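Local coordinates for protein glutathione S-transferase enzyme with thioredoxin-like domain (Xenorhabdus nematophila, PDB 4L8E) that binds glutathione and, as a glutathione transferase family member, probably catalyses glutathione-dependent reactions, at residues 30-35 against 68-73; 133-138 against 195-200; 137-142 against 201-206. All coordinates share one frame; numbering follows the deposited sequence. Where two conformers were deposited one is given.

Interaction 1: 30-35 against 68-73; sequences DLYYAP and PEFLAI. With GSH (glutathione), chain D.
Tyr-32 on strand 30-33 meets helix 68-73 through two apolar touches, one near each end of its side chain. At the base, its CB lies 3.7 Å from CE1 of Phe-70, close to the plane of that phenyl ring and at its edge. Farther out, in one of its two conformers, CD1 of Ile-73 sits 3.8 Å from Tyr-32 CZ, the side chains crossing at about a right angle; this touch is the less certain of the two. Tyr-32 and Phe-70 slide past each other in opposite directions. Phe-70 gets there by its first torsion: CG stands anti to the backbone N (chi1 -176°), which carries the ring end closer to the strand than its CB bond alone would suggest.

The second shell holds all three side chains in place. The Tyr-32 ring meets that of His-56 on strand 54-57 with planes about 30° apart, Ile-73 also packs on Ala-81 and Val-83 of strand 81-84, and Phe-70 rests on Ile-58, Gln-65 and Ile-79. This joins the helix to one face of the thioredoxin-like sheet. With no hydrogen bond between the segments, shape rather than directed polar bonds sets the geometry.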
loop_
_atom_site.group_PDB
_atom_site.type_symbol
_atom_site.label_atom_id
_atom_site.label_comp_id
_atom_site.label_asym_id
_atom_site.label_seq_id
_atom_site.Cartn_x
_atom_site.Cartn_y
_atom_site.Cartn_z
ATOM N N ASP A 30 8.739 -20.043 -5.752
ATOM C CA ASP A 30 8.131 -19.933 -7.073
ATOM C C ASP A 30 7.634 -18.491 -7.201
ATOM O O ASP A 30 6.889 -18.014 -6.324
ATOM C CB ASP A 30 6.948 -20.882 -7.249
ATOM C CG ASP A 30 7.351 -22.338 -7.368
ATOM O OD1 ASP A 30 8.328 -22.636 -8.065
ATOM O OD2 ASP A 30 6.643 -23.192 -6.808
ATOM N N LEU A 31 8.070 -17.798 -8.257
ATOM C CA LEU A 31 7.660 -16.427 -8.503
ATOM C C LEU A 31 6.790 -16.335 -9.752
ATOM O O LEU A 31 7.211 -16.703 -10.846
ATOM C CB LEU A 31 8.874 -15.521 -8.650
ATOM C CG LEU A 31 8.610 -14.059 -9.024
ATOM C CD1 LEU A 31 7.729 -13.306 -8.047
ATOM C CD2 LEU A 31 9.935 -13.348 -9.239
ATOM N N TYR A 32 5.579 -15.842 -9.565
ATOM C CA TYR A 32 4.642 -15.599 -10.657
ATOM C C TYR A 32 4.853 -14.145 -11.112
ATOM O O TYR A 32 4.709 -13.199 -10.329
ATOM C CB TYR A 32 3.208 -15.914 -10.191
ATOM C CG TYR A 32 3.092 -17.366 -9.886
ATOM C CD1 TYR A 32 3.498 -17.871 -8.651
ATOM C CD2 TYR A 32 2.664 -18.262 -10.856
ATOM C CE1 TYR A 32 3.476 -19.245 -8.396
ATOM C CE2 TYR A 32 2.611 -19.620 -10.601
ATOM C CZ TYR A 32 3.010 -20.105 -9.372
ATOM O OH TYR A 32 2.967 -21.462 -9.123
ATOM N N TYR A 33 5.260 -13.999 -12.381
ATOM C CA TYR A 33 5.987 -12.811 -12.817
ATOM C C TYR A 33 5.638 -12.337 -14.211
ATOM O O TYR A 33 5.389 -13.137 -15.101
ATOM C CB TYR A 33 7.473 -13.159 -12.822
ATOM C CG TYR A 33 8.442 -12.159 -13.440
ATOM C CD1 TYR A 33 8.995 -11.128 -12.679
ATOM C CD2 TYR A 33 8.851 -12.286 -14.746
ATOM C CE1 TYR A 33 9.921 -10.245 -13.249
ATOM C CE2 TYR A 33 9.772 -11.404 -15.322
ATOM C CZ TYR A 33 10.285 -10.372 -14.564
ATOM O OH TYR A 33 11.199 -9.522 -15.173
ATOM N N ALA A 34 5.672 -11.018 -14.381
ATOM C CA ALA A 34 5.743 -10.388 -15.688
ATOM C C ALA A 34 6.767 -9.262 -15.562
ATOM O O ALA A 34 6.957 -8.728 -14.474
ATOM C CB ALA A 34 4.390 -9.829 -16.113
ATOM N N PRO A 35 7.426 -8.913 -16.667
ATOM C CA PRO A 35 8.439 -7.862 -16.668
ATOM C C PRO A 35 7.800 -6.485 -16.653
ATOM O O PRO A 35 7.672 -5.816 -17.687
ATOM C CB PRO A 35 9.180 -8.101 -17.978
ATOM C CG PRO A 35 8.149 -8.721 -18.874
ATOM C CD PRO A 35 7.369 -9.615 -17.964
ATOM N N PRO A 68 -7.980 -20.018 -13.137
ATOM C CA PRO A 68 -8.322 -20.450 -11.767
ATOM C C PRO A 68 -7.109 -20.847 -10.930
ATOM O O PRO A 68 -7.058 -20.575 -9.727
ATOM C CB PRO A 68 -9.232 -21.663 -12.002
ATOM C CG PRO A 68 -9.809 -21.448 -13.326
ATOM C CD PRO A 68 -8.773 -20.732 -14.150
ATOM N N GLU A 69 -6.114 -21.463 -11.562
ATOM C CA GLU A 69 -4.921 -21.911 -10.828
ATOM C C GLU A 69 -4.123 -20.725 -10.281
ATOM O O GLU A 69 -3.577 -20.766 -9.167
ATOM C CB GLU A 69 -4.018 -22.778 -11.713
ATOM C CG GLU A 69 -4.748 -23.695 -12.667
ATOM C CD GLU A 69 -5.083 -23.009 -13.983
ATOM O OE1 GLU A 69 -4.170 -22.831 -14.820
ATOM O OE2 GLU A 69 -6.256 -22.637 -14.174
ATOM N N PHE A 70 -4.079 -19.640 -11.045
ATOM C CA PHE A 70 -3.439 -18.435 -10.578
ATOM C C PHE A 70 -4.263 -17.708 -9.501
ATOM O O PHE A 70 -3.721 -17.256 -8.494
ATOM C CB PHE A 70 -3.133 -17.478 -11.721
ATOM C CG PHE A 70 -2.391 -16.256 -11.262
ATOM C CD1 PHE A 70 -1.066 -16.353 -10.847
ATOM C CD2 PHE A 70 -3.010 -15.021 -11.215
ATOM C CE1 PHE A 70 -0.383 -15.231 -10.395
ATOM C CE2 PHE A 70 -2.323 -13.903 -10.788
ATOM C CZ PHE A 70 -1.015 -14.006 -10.373
ATOM N N LEU A 71 -5.570 -17.591 -9.719
ATOM C CA LEU A 71 -6.442 -16.942 -8.741
ATOM C C LEU A 71 -6.393 -17.645 -7.379
ATOM O O LEU A 71 -6.607 -17.017 -6.339
ATOM C CB LEU A 71 -7.878 -16.896 -9.268
ATOM C CG LEU A 71 -8.108 -15.992 -10.476
ATOM C CD1 LEU A 71 -9.532 -16.154 -11.016
ATOM C CD2 LEU A 71 -7.800 -14.547 -10.109
ATOM N N ALA A 72 -6.115 -18.952 -7.370
ATOM C CA ALA A 72 -5.959 -19.670 -6.108
ATOM C C ALA A 72 -4.821 -19.141 -5.233
ATOM O O ALA A 72 -4.910 -19.192 -4.011
ATOM C CB ALA A 72 -5.768 -21.160 -6.378
ATOM N N ILE A 73 -3.771 -18.662 -5.902
ATOM C CA ILE A 73 -2.571 -18.097 -5.296
ATOM C C ILE A 73 -2.690 -16.578 -5.074
ATOM O O ILE A 73 -2.169 -16.034 -4.097
ATOM C CB ILE A 73 -1.358 -18.406 -6.221
ATOM C CG1 ILE A 73 -1.107 -19.916 -6.276
ATOM C CG2 ILE A 73 -0.112 -17.691 -5.778
ATOM C CD1 ILE A 73 -0.180 -20.358 -7.387
HETATM C CG1 GSH D . 9.395 -3.212 -18.286
HETATM C CD1 GSH D . 8.855 -2.027 -17.492
HETATM O OE1 GSH D . 9.251 -1.818 -16.347
HETATM N N2 GSH D . 7.864 -1.167 -18.167
HETATM C CA2 GSH D . 7.250 -0.023 -17.561
HETATM C C2 GSH D . 5.759 -0.284 -17.463
HETATM O O2 GSH D . 5.003 0.637 -17.124
HETATM C CB2 GSH D . 7.508 1.231 -18.346
HETATM S SG2 GSH D . 9.147 1.831 -17.990
HETATM N N3 GSH D . 5.197 -1.609 -17.749
HETATM C CA3 GSH D . 3.760 -1.838 -17.610
HETATM C C3 GSH D . 2.910 -1.169 -18.644
HETATM O O31 GSH D . 1.673 -1.058 -18.433
HETATM O O32 GSH D . 3.403 -0.727 -19.714
#

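Interaction 2: 133-138 against 195-200; sequences AGFGPM and PWAKCY. With GSH (glutathione), chain B; GSH (glutathione), chain D.
Trp-196 packs against Phe-135 and Gly-136 of helix 118-145, and its side chain can be followed outward atom by atom. CB begins at the phenyl ring, 3.6 Å from Phe-135 CE2; the same CE2 also lies 3.7 Å from the backbone N of Ala-197, which sits at the phenyl edge. Beyond CB, CG is anti to the carbonyl carbon (chi1 -82°), and the indole swings over the neighbouring helix. There Gly-136 CA stands above one face, 3.9 Å from the centroid of the five-membered ring and 13° off its normal, a CH-pi contact made with bare backbone. NE1 gives its hydrogen bond to Asn-38 OD1. On the six-membered side, CZ2 is 3.4 Å from O31 of the chain B glutathione, while CH2 lies 3.6 Å from that ligand's CB2 and 3.7 Å from Gly-136 O. The indole thus forms part of a wall of the glutathione pocket.

Helix 37-49 packs on Trp-196 through Pro-37 and Lys-41, helix 154-175 supports Phe-135 through Leu-167 and Tyr-168, and helix 211-221 backs Ala-197 through Trp-216 and Leu-217.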
loop_
_atom_site.group_PDB
_atom_site.type_symbol
_atom_site.label_atom_id
_atom_site.label_comp_id
_atom_site.label_asym_id
_atom_site.label_seq_id
_atom_site.Cartn_x
_atom_site.Cartn_y
_atom_site.Cartn_z
ATOM N N ALA A 133 1.094 2.454 -1.734
ATOM C CA ALA A 133 -0.186 3.141 -1.584
ATOM C C ALA A 133 -0.324 4.394 -2.425
ATOM O O ALA A 133 -1.454 4.842 -2.719
ATOM C CB ALA A 133 -0.436 3.478 -0.091
ATOM N N GLY A 134 0.805 4.997 -2.782
ATOM C CA GLY A 134 0.781 6.266 -3.499
ATOM C C GLY A 134 1.631 6.267 -4.765
ATOM O O GLY A 134 1.112 6.524 -5.851
ATOM N N PHE A 135 2.925 5.987 -4.649
ATOM C CA PHE A 135 3.827 6.125 -5.790
ATOM C C PHE A 135 3.408 5.185 -6.949
ATOM O O PHE A 135 3.197 5.601 -8.098
ATOM C CB PHE A 135 5.266 5.880 -5.312
ATOM C CG PHE A 135 6.342 6.409 -6.252
ATOM C CD1 PHE A 135 6.493 7.769 -6.428
ATOM C CD2 PHE A 135 7.204 5.542 -6.932
ATOM C CE1 PHE A 135 7.469 8.278 -7.256
ATOM C CE2 PHE A 135 8.197 6.051 -7.758
ATOM C CZ PHE A 135 8.327 7.430 -7.919
ATOM N N GLY A 136 3.280 3.907 -6.643
ATOM C CA GLY A 136 2.843 2.944 -7.634
ATOM C C GLY A 136 1.435 3.200 -8.164
ATOM O O GLY A 136 1.196 3.261 -9.387
ATOM N N PRO A 137 0.463 3.313 -7.264
ATOM C CA PRO A 137 -0.889 3.440 -7.783
ATOM C C PRO A 137 -1.066 4.686 -8.633
ATOM O O PRO A 137 -1.709 4.626 -9.663
ATOM C CB PRO A 137 -1.736 3.515 -6.509
ATOM C CG PRO A 137 -0.968 2.680 -5.556
ATOM C CD PRO A 137 0.463 2.978 -5.833
ATOM N N MET A 138 -0.500 5.808 -8.219
ATOM C CA MET A 138 -0.736 7.043 -8.976
ATOM C C MET A 138 0.082 7.108 -10.276
ATOM O O MET A 138 -0.430 7.547 -11.311
ATOM C CB MET A 138 -0.468 8.264 -8.107
ATOM C CG MET A 138 -1.405 8.347 -6.910
ATOM S SD MET A 138 -3.115 8.574 -7.472
ATOM C CE MET A 138 -3.794 6.929 -7.225
ATOM N N PRO A 195 11.770 0.462 -9.462
ATOM C CA PRO A 195 11.233 0.076 -10.771
ATOM C C PRO A 195 10.201 1.054 -11.310
ATOM O O PRO A 195 10.037 1.115 -12.542
ATOM C CB PRO A 195 10.598 -1.293 -10.486
ATOM C CG PRO A 195 11.352 -1.802 -9.288
ATOM C CD PRO A 195 11.593 -0.591 -8.456
ATOM N N TRP A 196 9.567 1.807 -10.424
ATOM C CA TRP A 196 8.624 2.846 -10.815
ATOM C C TRP A 196 9.332 4.141 -11.189
ATOM O O TRP A 196 9.035 4.746 -12.210
ATOM C CB TRP A 196 7.606 3.081 -9.693
ATOM C CG TRP A 196 6.495 2.059 -9.733
ATOM C CD1 TRP A 196 6.378 0.914 -8.974
ATOM C CD2 TRP A 196 5.385 2.056 -10.631
ATOM N NE1 TRP A 196 5.243 0.225 -9.342
ATOM C CE2 TRP A 196 4.618 0.906 -10.351
ATOM C CE3 TRP A 196 4.961 2.918 -11.650
ATOM C CZ2 TRP A 196 3.464 0.600 -11.055
ATOM C CZ3 TRP A 196 3.838 2.607 -12.339
ATOM C CH2 TRP A 196 3.073 1.471 -12.026
ATOM N N ALA A 197 10.299 4.549 -10.373
ATOM C CA ALA A 197 11.063 5.766 -10.672
ATOM C C ALA A 197 11.888 5.644 -11.958
ATOM O O ALA A 197 12.106 6.645 -12.640
ATOM C CB ALA A 197 11.952 6.122 -9.505
ATOM N N LYS A 198 12.339 4.423 -12.287
ATOM C CA LYS A 198 13.097 4.127 -13.498
ATOM C C LYS A 198 12.291 4.462 -14.741
ATOM O O LYS A 198 12.846 4.697 -15.831
ATOM C CB LYS A 198 13.518 2.629 -13.508
ATOM C CG LYS A 198 13.746 1.997 -14.872
ATOM C CD LYS A 198 14.651 0.771 -14.788
ATOM C CE LYS A 198 14.989 0.208 -16.174
ATOM N NZ LYS A 198 13.757 -0.026 -16.996
ATOM N N CYS A 199 10.976 4.507 -14.573
ATOM C CA CYS A 199 10.057 4.753 -15.661
ATOM C C CYS A 199 9.650 6.221 -15.792
ATOM O O CYS A 199 8.689 6.529 -16.493
ATOM C CB CYS A 199 8.811 3.886 -15.511
ATOM S SG CYS A 199 9.130 2.100 -15.709
ATOM N N TYR A 200 10.395 7.125 -15.164
ATOM C CA TYR A 200 10.084 8.563 -15.240
ATOM C C TYR A 200 9.819 9.102 -16.647
ATOM O O TYR A 200 8.930 9.943 -16.830
ATOM C CB TYR A 200 11.194 9.385 -14.585
ATOM C CG TYR A 200 12.483 9.388 -15.369
ATOM C CD1 TYR A 200 13.430 8.393 -15.174
ATOM C CD2 TYR A 200 12.768 10.400 -16.272
ATOM C CE1 TYR A 200 14.622 8.384 -15.907
ATOM C CE2 TYR A 200 13.954 10.410 -16.983
ATOM C CZ TYR A 200 14.874 9.401 -16.787
ATOM O OH TYR A 200 16.067 9.369 -17.486
HETATM N N1 GSH B . -5.858 -3.315 -15.297
HETATM C CA1 GSH B . -4.719 -2.480 -15.206
HETATM C C1 GSH B . -5.109 -1.076 -15.578
HETATM O O11 GSH B . -6.102 -0.873 -16.345
HETATM O O12 GSH B . -4.430 -0.096 -15.136
HETATM C CB1 GSH B . -3.689 -2.970 -16.149
HETATM C CG1 GSH B . -2.425 -2.134 -16.144
HETATM C CD1 GSH B . -1.560 -2.431 -14.935
HETATM O OE1 GSH B . -1.637 -3.492 -14.357
HETATM N N2 GSH B . -0.650 -1.395 -14.485
HETATM C CA2 GSH B . 0.200 -1.605 -13.360
HETATM C C2 GSH B . -0.184 -0.584 -12.300
HETATM O O2 GSH B . -0.594 0.555 -12.567
HETATM C CB2 GSH B . 1.631 -1.418 -13.706
HETATM S SG2 GSH B . 2.194 -2.711 -14.825
HETATM N N3 GSH B . -0.098 -0.960 -10.931
HETATM C CA3 GSH B . -0.470 0.011 -9.931
HETATM C C3 GSH B . 0.284 -0.252 -8.689
HETATM O O31 GSH B . 1.417 -0.793 -8.753
HETATM O O32 GSH B . -0.239 0.073 -7.585
HETATM C CG1 GSH D . 9.395 -3.212 -18.286
HETATM C CD1 GSH D . 8.855 -2.027 -17.492
HETATM O OE1 GSH D . 9.251 -1.818 -16.347
HETATM N N2 GSH D . 7.864 -1.167 -18.167
HETATM C CA2 GSH D . 7.250 -0.023 -17.561
HETATM C C2 GSH D . 5.759 -0.284 -17.463
HETATM O O2 GSH D . 5.003 0.637 -17.124
HETATM C CB2 GSH D . 7.508 1.231 -18.346
HETATM S SG2 GSH D . 9.147 1.831 -17.990
HETATM N N3 GSH D . 5.197 -1.609 -17.749
HETATM C CA3 GSH D . 3.760 -1.838 -17.610
HETATM C C3 GSH D . 2.910 -1.169 -18.644
HETATM O O31 GSH D . 1.673 -1.058 -18.433
HETATM O O32 GSH D . 3.403 -0.727 -19.714
#

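Interaction 3: 137-142 against 201-206. With GSH (glutathione), chain B.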
loop_
_atom_site.group_PDB
_atom_site.type_symbol
_atom_site.label_atom_id
_atom_site.label_comp_id
_atom_site.label_asym_id
_atom_site.label_seq_id
_atom_site.Cartn_x
_atom_site.Cartn_y
_atom_site.Cartn_z
ATOM N N PRO A 137 0.463 3.313 -7.264
ATOM C CA PRO A 137 -0.889 3.440 -7.783
ATOM C C PRO A 137 -1.066 4.686 -8.633
ATOM O O PRO A 137 -1.709 4.626 -9.663
ATOM C CB PRO A 137 -1.736 3.515 -6.509
ATOM C CG PRO A 137 -0.968 2.680 -5.556
ATOM C CD PRO A 137 0.463 2.978 -5.833
ATOM N N MET A 138 -0.500 5.808 -8.219
ATOM C CA MET A 138 -0.736 7.043 -8.976
ATOM C C MET A 138 0.082 7.108 -10.276
ATOM O O MET A 138 -0.430 7.547 -11.311
ATOM C CB MET A 138 -0.468 8.264 -8.107
ATOM C CG MET A 138 -1.405 8.347 -6.910
ATOM S SD MET A 138 -3.115 8.574 -7.472
ATOM C CE MET A 138 -3.794 6.929 -7.225
ATOM N N LEU A 139 1.346 6.682 -10.241
ATOM C CA LEU A 139 2.119 6.632 -11.480
ATOM C C LEU A 139 1.498 5.646 -12.470
ATOM O O LEU A 139 1.573 5.842 -13.693
ATOM C CB LEU A 139 3.583 6.303 -11.207
ATOM C CG LEU A 139 4.351 7.374 -10.440
ATOM C CD1 LEU A 139 5.794 6.913 -10.173
ATOM C CD2 LEU A 139 4.322 8.743 -11.135
ATOM N N GLY A 140 0.875 4.589 -11.955
ATOM C CA GLY A 140 0.176 3.635 -12.803
ATOM C C GLY A 140 -1.022 4.270 -13.496
ATOM O O GLY A 140 -1.386 3.877 -14.599
ATOM N N GLN A 141 -1.666 5.239 -12.847
ATOM C CA GLN A 141 -2.795 5.906 -13.501
ATOM C C GLN A 141 -2.241 6.852 -14.557
ATOM O O GLN A 141 -2.828 7.035 -15.631
ATOM C CB GLN A 141 -3.645 6.694 -12.508
ATOM C CG GLN A 141 -4.137 5.898 -11.328
ATOM C CD GLN A 141 -4.656 4.527 -11.716
ATOM O OE1 GLN A 141 -5.620 4.406 -12.467
ATOM N NE2 GLN A 141 -4.004 3.470 -11.200
ATOM N N ASN A 142 -1.107 7.465 -14.237
ATOM C CA ASN A 142 -0.361 8.262 -15.202
ATOM C C ASN A 142 -0.060 7.409 -16.427
ATOM O O ASN A 142 -0.348 7.815 -17.566
ATOM C CB ASN A 142 0.888 8.849 -14.525
ATOM C CG ASN A 142 1.807 9.566 -15.477
ATOM O OD1 ASN A 142 2.051 9.124 -16.604
ATOM N ND2 ASN A 142 2.354 10.679 -15.018
ATOM N N GLU A 201 10.575 8.664 -17.658
ATOM C CA GLU A 201 10.378 9.201 -18.992
ATOM C C GLU A 201 8.962 8.879 -19.527
ATOM O O GLU A 201 8.331 9.695 -20.215
ATOM C CB GLU A 201 11.475 8.668 -19.946
ATOM C CG GLU A 201 11.474 9.355 -21.293
ATOM C CD GLU A 201 12.805 9.265 -22.041
ATOM O OE1 GLU A 201 13.813 8.802 -21.461
ATOM O OE2 GLU A 201 12.834 9.677 -23.218
ATOM N N HIS A 202 8.486 7.676 -19.225
ATOM C CA HIS A 202 7.160 7.236 -19.640
ATOM C C HIS A 202 6.079 8.044 -18.934
ATOM O O HIS A 202 4.974 8.194 -19.447
ATOM C CB HIS A 202 6.959 5.763 -19.295
ATOM C CG HIS A 202 5.770 5.153 -19.963
ATOM N ND1 HIS A 202 5.882 4.325 -21.055
ATOM C CD2 HIS A 202 4.446 5.278 -19.711
ATOM C CE1 HIS A 202 4.672 3.949 -21.443
ATOM N NE2 HIS A 202 3.786 4.514 -20.644
ATOM N N GLN A 203 6.417 8.528 -17.743
ATOM C CA GLN A 203 5.505 9.318 -16.925
ATOM C C GLN A 203 5.577 10.789 -17.299
ATOM O O GLN A 203 4.890 11.621 -16.719
ATOM C CB GLN A 203 5.856 9.148 -15.452
ATOM C CG GLN A 203 5.617 7.742 -14.909
ATOM C CD GLN A 203 6.613 7.320 -13.860
ATOM O OE1 GLN A 203 7.295 8.149 -13.263
ATOM N NE2 GLN A 203 6.714 6.022 -13.623
ATOM N N LYS A 204 6.408 11.102 -18.294
ATOM C CA LYS A 204 6.611 12.470 -18.751
ATOM C C LYS A 204 7.132 13.374 -17.633
ATOM O O LYS A 204 6.869 14.589 -17.625
ATOM C CB LYS A 204 5.329 13.046 -19.344
ATOM C CG LYS A 204 4.801 12.267 -20.526
ATOM C CD LYS A 204 3.479 12.844 -20.993
ATOM C CE LYS A 204 3.270 12.646 -22.475
ATOM N NZ LYS A 204 3.081 11.219 -22.822
ATOM N N ILE A 205 7.886 12.781 -16.717
ATOM C CA ILE A 205 8.530 13.514 -15.641
ATOM C C ILE A 205 9.898 14.070 -16.075
ATOM O O ILE A 205 10.724 13.350 -16.637
ATOM C CB ILE A 205 8.685 12.607 -14.405
ATOM C CG1 ILE A 205 7.355 12.477 -13.654
ATOM C CG2 ILE A 205 9.786 13.098 -13.468
ATOM C CD1 ILE A 205 6.917 13.754 -12.947
ATOM N N ASN A 206 10.135 15.348 -15.811
ATOM C CA ASN A 206 11.449 15.953 -16.039
ATOM C C ASN A 206 12.337 15.708 -14.841
ATOM O O ASN A 206 12.213 16.356 -13.800
ATOM C CB ASN A 206 11.349 17.457 -16.295
ATOM C CG ASN A 206 12.714 18.103 -16.549
ATOM O OD1 ASN A 206 13.731 17.417 -16.644
ATOM N ND2 ASN A 206 12.734 19.418 -16.649
HETATM N N1 GSH B . -5.858 -3.315 -15.297
HETATM C CA1 GSH B . -4.719 -2.480 -15.206
HETATM C C1 GSH B . -5.109 -1.076 -15.578
HETATM O O11 GSH B . -6.102 -0.873 -16.345
HETATM O O12 GSH B . -4.430 -0.096 -15.136
HETATM C CB1 GSH B . -3.689 -2.970 -16.149
HETATM C CG1 GSH B . -2.425 -2.134 -16.144
HETATM C CD1 GSH B . -1.560 -2.431 -14.935
HETATM O OE1 GSH B . -1.637 -3.492 -14.357
HETATM N N2 GSH B . -0.650 -1.395 -14.485
HETATM C CA2 GSH B . 0.200 -1.605 -13.360
HETATM C C2 GSH B . -0.184 -0.584 -12.300
HETATM O O2 GSH B . -0.594 0.555 -12.567
HETATM C CB2 GSH B . 1.631 -1.418 -13.706
HETATM S SG2 GSH B . 2.194 -2.711 -14.825
HETATM N N3 GSH B . -0.098 -0.960 -10.931
HETATM C CA3 GSH B . -0.470 0.011 -9.931
HETATM C C3 GSH B . 0.284 -0.252 -8.689
HETATM O O31 GSH B . 1.417 -0.793 -8.753
HETATM O O32 GSH B . -0.239 0.073 -7.585
#
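Gln-203 lies against Leu-139 and Asn-142 of helix 118-145, in a contact whose close side is built around one glutamine. Its amide end fits at the leucine fork: OE1 is 3.7 Å from both CD1 and CD2 of Leu-139, and the two side chains cross at about a right angle. One turn of helix on, Asn-142 reaches the Gln-203 backbone. Its CG is anti to the backbone N (chi1 174°), and ND2 donates to Gln-203 O over 3.2 Å with an N-H...O angle of 157°. The side-chain amide planes of Asn-142 and Gln-203 are turned 71° apart. Ser-164 OG also bonds Asn-142 ND2, while Gln-203 OE1 is held by Tyr-168 OH and its NE2 by Trp-196 O and His-143 NE2, so the polar atoms of this buried glutamine are satisfied and its amide orientation is fixed.

The other side is looser. His-202 is exposed and its side chain comes no nearer than 5.5 Å to segment 137-142, although its ring meets that of His-143.

The helix that carries Leu-139 and Asn-142 also lines the glutathione pocket, with Gly-140 CA 3.2 Å from O2 of the chain B glutathione. The loop 201-206, running between helices 188-197 and 211-221, is thereby fastened to helix 118-145. Helix 154-175 flanks the junction, and Gln-141 bonds Tyr-160 and Arg-159 of the second subunit.

Overall arrangement
From the N terminus, interaction 1 comes first: it closes a loop running through helix 37-49 and strand 54-57, and brings helix 68-73 onto the sheet of the thioredoxin-like domain. Interaction 1 closes before interactions 2 and 3 open, both in the helical part. Both start from the same stretch of helix 118-145, sharing Pro-137 and Met-138, and interaction 3 closes a little later in the chain, on the loop that follows segment 195-200. They touch directly: Tyr-200 O lies 3.0 Å from Ile-205 N, probably a hydrogen bond. Glutathione connects the set, the chain D molecule touching interactions 1 and 2 and the chain B molecule interactions 2 and 3, between the domains.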